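Local structure of aspartate aminotransferase (Giardia lamblia, 3MEB) at residues V52-G57 and G418-C423; E407-Y412 and V433-H438. The protein probably catalyses the reversible, pyridoxal 5'-phosphate-dependent transfer of an amino group between L-aspartate and 2-oxoglutarate, giving oxaloacetate and L-glutamate, as a homodimer. One frame throughout, in Å; residues are numbered along the deposited sequence.

Interaction 1: residues V52-G57 and G418-C423; sequences VNLGVG and GRMSMC. With EDO (1,2-ethanediol), chain F; SO4 (sulfate ion), chain C.
R419 reaches across to the turn G55-G57, where its guanidinium joins backbone groups around a bound sulfate. From CB the chain sets off with CG anti to the backbone N (chi1 -167°) and runs extended as far as CD; the side chain also touches I36, P214 and V414. A bend at chi3 (78°) then swings the guanidinium to the turn. NE gives its hydrogen to a water in the guanidinium plane, 2.9 Å from the water O, and this water also lies within hydrogen-bonding distance of G55 O. At the tip the work is divided. NH2 donates to G55 O at 3.2 Å, approaching from above the carbonyl plane, and also to sulfate O2, at 2.8 Å from NH2. NH1 binds sulfate O1 at 2.8 Å and the side-chain oxygen of N213, while F392 makes a cation-pi contact with the arginine. The backbone N of G57 adds a bond from the other segment, 3.0 Å from sulfate O2.

Behind this site the strands are joined by S421 N and L54 O, 3.0 Å apart in an almost straight bond (175°). The side chains of L54 and M420 lie alongside each other, CD1 of L54 being 3.9 Å from CG of M420. The hydroxyl of S421 turns toward the turn instead, with OG 2.8 Å from O2 of an ethanediol that also contacts V56 O.

W155, N213 and K277 bind the same sulfate, which, like the ethanediol, probably came from the crystallisation liquor. In this family an arginine at this place receives the substrate's alpha-carboxylate, and two anion oxygens matched by two guanidinium nitrogens and a backbone N-H are consistent with the sulfate standing in for that group.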
loop_
_atom_site.group_PDB
_atom_site.type_symbol
_atom_site.label_atom_id
_atom_site.label_comp_id
_atom_site.label_asym_id
_atom_site.label_seq_id
_atom_site.Cartn_x
_atom_site.Cartn_y
_atom_site.Cartn_z
ATOM N N VAL A 52 7.859 -26.336 -14.712
ATOM C CA VAL A 52 9.002 -25.547 -14.176
ATOM C C VAL A 52 8.607 -24.083 -14.242
ATOM O O VAL A 52 8.255 -23.594 -15.331
ATOM C CB VAL A 52 10.309 -25.742 -14.990
ATOM C CG1 VAL A 52 11.468 -24.963 -14.328
ATOM C CG2 VAL A 52 10.687 -27.278 -15.160
ATOM N N ASN A 53 8.684 -23.375 -13.109
ATOM C CA ASN A 53 8.341 -21.949 -13.079
ATOM C C ASN A 53 9.578 -21.086 -13.210
ATOM O O ASN A 53 10.348 -20.996 -12.276
ATOM C CB ASN A 53 7.621 -21.583 -11.771
ATOM C CG ASN A 53 7.101 -20.138 -11.762
ATOM O OD1 ASN A 53 7.262 -19.382 -12.740
ATOM N ND2 ASN A 53 6.432 -19.752 -10.643
ATOM N N LEU A 54 9.781 -20.439 -14.360
ATOM C CA LEU A 54 11.013 -19.633 -14.555
ATOM C C LEU A 54 10.591 -18.196 -14.887
ATOM O O LEU A 54 11.208 -17.537 -15.706
ATOM C CB LEU A 54 11.865 -20.217 -15.700
ATOM C CG LEU A 54 12.263 -21.678 -15.551
ATOM C CD1 LEU A 54 12.997 -22.193 -16.830
ATOM C CD2 LEU A 54 13.162 -21.807 -14.320
ATOM N N GLY A 55 9.528 -17.746 -14.232
ATOM C CA GLY A 55 8.836 -16.503 -14.563
ATOM C C GLY A 55 9.226 -15.376 -13.631
ATOM O O GLY A 55 10.288 -14.765 -13.802
ATOM N N VAL A 56 8.371 -15.114 -12.658
ATOM C CA VAL A 56 8.592 -14.122 -11.613
ATOM C C VAL A 56 9.951 -14.359 -10.913
ATOM O O VAL A 56 10.328 -15.502 -10.619
ATOM C CB VAL A 56 7.432 -14.164 -10.558
ATOM C CG1 VAL A 56 7.704 -13.224 -9.372
ATOM C CG2 VAL A 56 6.083 -13.818 -11.220
ATOM N N GLY A 57 10.691 -13.284 -10.689
ATOM C CA GLY A 57 11.942 -13.392 -9.977
ATOM C C GLY A 57 11.676 -13.536 -8.495
ATOM O O GLY A 57 11.601 -12.552 -7.773
ATOM N N GLY A 418 12.537 -13.650 -23.670
ATOM C CA GLY A 418 12.699 -14.934 -23.037
ATOM C C GLY A 418 13.433 -14.824 -21.708
ATOM O O GLY A 418 14.312 -15.641 -21.418
ATOM N N ARG A 419 13.091 -13.819 -20.914
ATOM C CA ARG A 419 13.670 -13.648 -19.597
ATOM C C ARG A 419 13.399 -14.908 -18.763
ATOM O O ARG A 419 12.266 -15.368 -18.678
ATOM C CB ARG A 419 13.104 -12.405 -18.906
ATOM C CG ARG A 419 13.891 -12.011 -17.668
ATOM C CD ARG A 419 13.193 -11.005 -16.783
ATOM N NE ARG A 419 12.153 -11.602 -15.954
ATOM C CZ ARG A 419 11.396 -10.935 -15.086
ATOM N NH1 ARG A 419 11.567 -9.624 -14.882
ATOM N NH2 ARG A 419 10.447 -11.583 -14.417
ATOM N N MET A 420 14.452 -15.481 -18.203
ATOM C CA MET A 420 14.356 -16.665 -17.376
ATOM C C MET A 420 14.835 -16.398 -15.944
ATOM O O MET A 420 15.951 -15.883 -15.744
ATOM C CB MET A 420 15.176 -17.790 -18.006
ATOM C CG MET A 420 15.345 -19.067 -17.159
ATOM S SD MET A 420 16.635 -20.188 -17.781
ATOM C CE MET A 420 15.797 -20.732 -19.283
ATOM N N SER A 421 13.993 -16.748 -14.971
ATOM C CA SER A 421 14.350 -16.679 -13.577
ATOM C C SER A 421 15.079 -17.943 -13.205
ATOM O O SER A 421 14.505 -18.984 -13.097
ATOM C CB SER A 421 13.146 -16.526 -12.676
ATOM O OG SER A 421 13.586 -16.559 -11.332
ATOM N N MET A 422 16.366 -17.790 -12.953
ATOM C CA MET A 422 17.261 -18.898 -12.674
ATOM C C MET A 422 16.910 -19.573 -11.362
ATOM O O MET A 422 17.244 -20.741 -11.171
ATOM C CB MET A 422 18.693 -18.348 -12.639
ATOM C CG MET A 422 19.128 -17.677 -13.954
ATOM S SD MET A 422 18.726 -18.622 -15.415
ATOM C CE MET A 422 20.209 -19.628 -15.638
ATOM N N CYS A 423 16.238 -18.826 -10.477
ATOM C CA CYS A 423 15.754 -19.288 -9.161
ATOM C C CYS A 423 14.795 -20.471 -9.231
ATOM O O CYS A 423 14.678 -21.252 -8.284
ATOM C CB CYS A 423 14.972 -18.132 -8.492
ATOM S SG CYS A 423 15.916 -16.688 -8.014
HETATM C C1 EDO F . 9.650 -18.737 -9.285
HETATM O O1 EDO F . 8.960 -17.554 -9.737
HETATM C C2 EDO F . 11.023 -18.843 -9.935
HETATM O O2 EDO F . 11.752 -17.671 -9.600
HETATM S S SO4 C . 9.925 -9.396 -11.435
HETATM O O1 SO4 C . 10.571 -8.601 -12.503
HETATM O O2 SO4 C . 9.581 -10.741 -11.873
HETATM O O3 SO4 C . 10.819 -9.426 -10.300
HETATM O O4 SO4 C . 8.728 -8.672 -11.071
HETATM O O HOH W 1 11.912 -14.496 -16.007
#

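Interaction 2: residues E407-Y412 and V433-H438; sequences EKWSIY and VAEAIH
W409 lays one face of its indole over the methyl of A436, whose CB is 3.6 Å from the centroid of the five-membered ring and 24° off its normal, a CH-pi contact. CG and CD2 of the ring are each 3.4 Å from A436 CB, and the methyl sits above the plane but offset toward the rim of the indole. At the far end of the indole, CH2 meets CG of E435 at 3.9 Å. This glutamate crosses the tryptophan at about a right angle, and its CG and CD border the six-membered ring.

I411 comes to the same methyl beside the indole. With CG1 beside the backbone N (chi1 -63°) and the chain extended beyond it, CD1 is carried to 3.3 Å from A436 CB, a tight carbon pair. CD1 also approaches CG2 of V433, one turn earlier on the helix, at 4.2 Å. Along the chain S410 separates W409 from I411; it is the first residue after helix 399-409 and has a positive phi, and I411 then begins strand 411-413.

Outside the pair, the indole NE1 donates to the D439 carboxylate and Y432 packs edge-to-face against the ring. The contact between 407-412 and 433-438 is carried by methyl, ring and aliphatic carbon: a small methyl lets ring and strand come close to helix 430-443, while the indole's one polar atom is paired farther along that helix.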
loop_
_atom_site.group_PDB
_atom_site.type_symbol
_atom_site.label_atom_id
_atom_site.label_comp_id
_atom_site.label_asym_id
_atom_site.label_seq_id
_atom_site.Cartn_x
_atom_site.Cartn_y
_atom_site.Cartn_z
ATOM N N GLU A 407 3.528 -24.659 -23.790
ATOM C CA GLU A 407 2.482 -25.626 -24.257
ATOM C C GLU A 407 2.960 -27.073 -24.271
ATOM O O GLU A 407 2.227 -27.976 -23.871
ATOM C CB GLU A 407 1.969 -25.358 -25.697
ATOM C CG GLU A 407 1.552 -23.954 -26.116
ATOM C CD GLU A 407 0.443 -23.378 -25.281
ATOM O OE1 GLU A 407 -0.132 -24.123 -24.456
ATOM O OE2 GLU A 407 0.145 -22.167 -25.455
ATOM N N LYS A 408 4.150 -27.287 -24.822
ATOM C CA LYS A 408 4.699 -28.633 -24.994
ATOM C C LYS A 408 5.479 -29.131 -23.775
ATOM O O LYS A 408 5.489 -30.328 -23.538
ATOM C CB LYS A 408 5.602 -28.684 -26.223
ATOM N N TRP A 409 6.142 -28.246 -23.016
ATOM C CA TRP A 409 7.000 -28.695 -21.888
ATOM C C TRP A 409 6.623 -28.190 -20.475
ATOM O O TRP A 409 7.298 -28.527 -19.475
ATOM C CB TRP A 409 8.455 -28.330 -22.190
ATOM C CG TRP A 409 9.000 -29.049 -23.369
ATOM C CD1 TRP A 409 8.886 -28.684 -24.671
ATOM C CD2 TRP A 409 9.732 -30.283 -23.358
ATOM N NE1 TRP A 409 9.506 -29.603 -25.479
ATOM C CE2 TRP A 409 10.040 -30.594 -24.694
ATOM C CE3 TRP A 409 10.156 -31.149 -22.347
ATOM C CZ2 TRP A 409 10.750 -31.748 -25.053
ATOM C CZ3 TRP A 409 10.868 -32.288 -22.697
ATOM C CH2 TRP A 409 11.147 -32.584 -24.042
ATOM N N SER A 410 5.559 -27.392 -20.394
ATOM C CA SER A 410 5.112 -26.744 -19.159
ATOM C C SER A 410 6.249 -26.003 -18.434
ATOM O O SER A 410 6.357 -26.046 -17.220
ATOM C CB SER A 410 4.403 -27.758 -18.240
ATOM O OG SER A 410 3.148 -28.218 -18.792
ATOM N N ILE A 411 7.090 -25.327 -19.211
ATOM C CA ILE A 411 8.120 -24.446 -18.675
ATOM C C ILE A 411 7.691 -22.993 -18.896
ATOM O O ILE A 411 7.414 -22.598 -20.031
ATOM C CB ILE A 411 9.461 -24.722 -19.364
ATOM C CG1 ILE A 411 9.917 -26.161 -19.078
ATOM C CG2 ILE A 411 10.513 -23.763 -18.886
ATOM C CD1 ILE A 411 11.140 -26.589 -19.876
ATOM N N TYR A 412 7.631 -22.206 -17.813
ATOM C CA TYR A 412 7.085 -20.835 -17.845
ATOM C C TYR A 412 8.189 -19.769 -17.779
ATOM O O TYR A 412 8.864 -19.612 -16.763
ATOM C CB TYR A 412 6.050 -20.669 -16.714
ATOM C CG TYR A 412 4.839 -21.539 -16.954
ATOM C CD1 TYR A 412 3.771 -21.075 -17.687
ATOM C CD2 TYR A 412 4.811 -22.856 -16.533
ATOM C CE1 TYR A 412 2.676 -21.872 -17.945
ATOM C CE2 TYR A 412 3.733 -23.669 -16.794
ATOM C CZ TYR A 412 2.657 -23.172 -17.503
ATOM O OH TYR A 412 1.561 -23.983 -17.794
ATOM N N VAL A 433 14.928 -28.749 -18.493
ATOM C CA VAL A 433 14.825 -27.418 -19.115
ATOM C C VAL A 433 15.726 -27.342 -20.336
ATOM O O VAL A 433 15.334 -26.845 -21.360
ATOM C CB VAL A 433 15.150 -26.281 -18.108
ATOM C CG1 VAL A 433 15.172 -24.907 -18.798
ATOM C CG2 VAL A 433 14.166 -26.294 -17.001
ATOM N N ALA A 434 16.926 -27.895 -20.242
ATOM C CA ALA A 434 17.829 -27.904 -21.400
ATOM C C ALA A 434 17.309 -28.785 -22.592
ATOM O O ALA A 434 17.306 -28.339 -23.740
ATOM C CB ALA A 434 19.215 -28.317 -20.962
ATOM N N GLU A 435 16.861 -30.006 -22.301
ATOM C CA GLU A 435 16.180 -30.852 -23.314
ATOM C C GLU A 435 15.026 -30.133 -24.005
ATOM O O GLU A 435 14.844 -30.251 -25.216
ATOM C CB GLU A 435 15.626 -32.126 -22.668
ATOM C CG GLU A 435 15.001 -33.063 -23.652
ATOM C CD GLU A 435 14.514 -34.343 -23.009
ATOM O OE1 GLU A 435 14.489 -34.426 -21.761
ATOM O OE2 GLU A 435 14.152 -35.266 -23.760
ATOM N N ALA A 436 14.244 -29.390 -23.232
ATOM C CA ALA A 436 13.127 -28.643 -23.779
ATOM C C ALA A 436 13.593 -27.518 -24.673
ATOM O O ALA A 436 13.029 -27.296 -25.728
ATOM C CB ALA A 436 12.213 -28.094 -22.646
ATOM N N ILE A 437 14.611 -26.788 -24.240
ATOM C CA ILE A 437 15.146 -25.679 -25.028
ATOM C C ILE A 437 15.746 -26.214 -26.349
ATOM O O ILE A 437 15.585 -25.603 -27.428
ATOM C CB ILE A 437 16.189 -24.871 -24.198
ATOM C CG1 ILE A 437 15.462 -24.099 -23.066
ATOM C CG2 ILE A 437 16.947 -23.924 -25.096
ATOM C CD1 ILE A 437 16.358 -23.417 -22.069
ATOM N N HIS A 438 16.383 -27.375 -26.263
ATOM C CA HIS A 438 16.975 -28.002 -27.440
ATOM C C HIS A 438 15.909 -28.364 -28.462
ATOM O O HIS A 438 16.063 -28.113 -29.658
ATOM C CB HIS A 438 17.786 -29.221 -27.025
ATOM C CG HIS A 438 18.528 -29.863 -28.148
ATOM N ND1 HIS A 438 19.816 -29.512 -28.479
ATOM C CD2 HIS A 438 18.162 -30.831 -29.022
ATOM C CE1 HIS A 438 20.220 -30.244 -29.506
ATOM N NE2 HIS A 438 19.232 -31.048 -29.859
#

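From the N terminus the chain first lays down 52-57, which waits some 360 residues, through the whole cofactor-binding part of the fold, for interaction 1 to close on 418-423. Interaction 2 closes a loop of only 20 residues near the C terminus. The two cross rather than nest, because 407-412 precedes 418-423 and 433-438 follows it. They meet directly: L54 packs on I411, and M420 on I437. Interaction 1 ties strand 52-54 to 418-423 beside the active site, interaction 2 ties 407-412 to helix 430-443 farther out, and the parallel pairing of strands 52-54 and 411-413, through V52 and L54 bonding to Y412, joins the two.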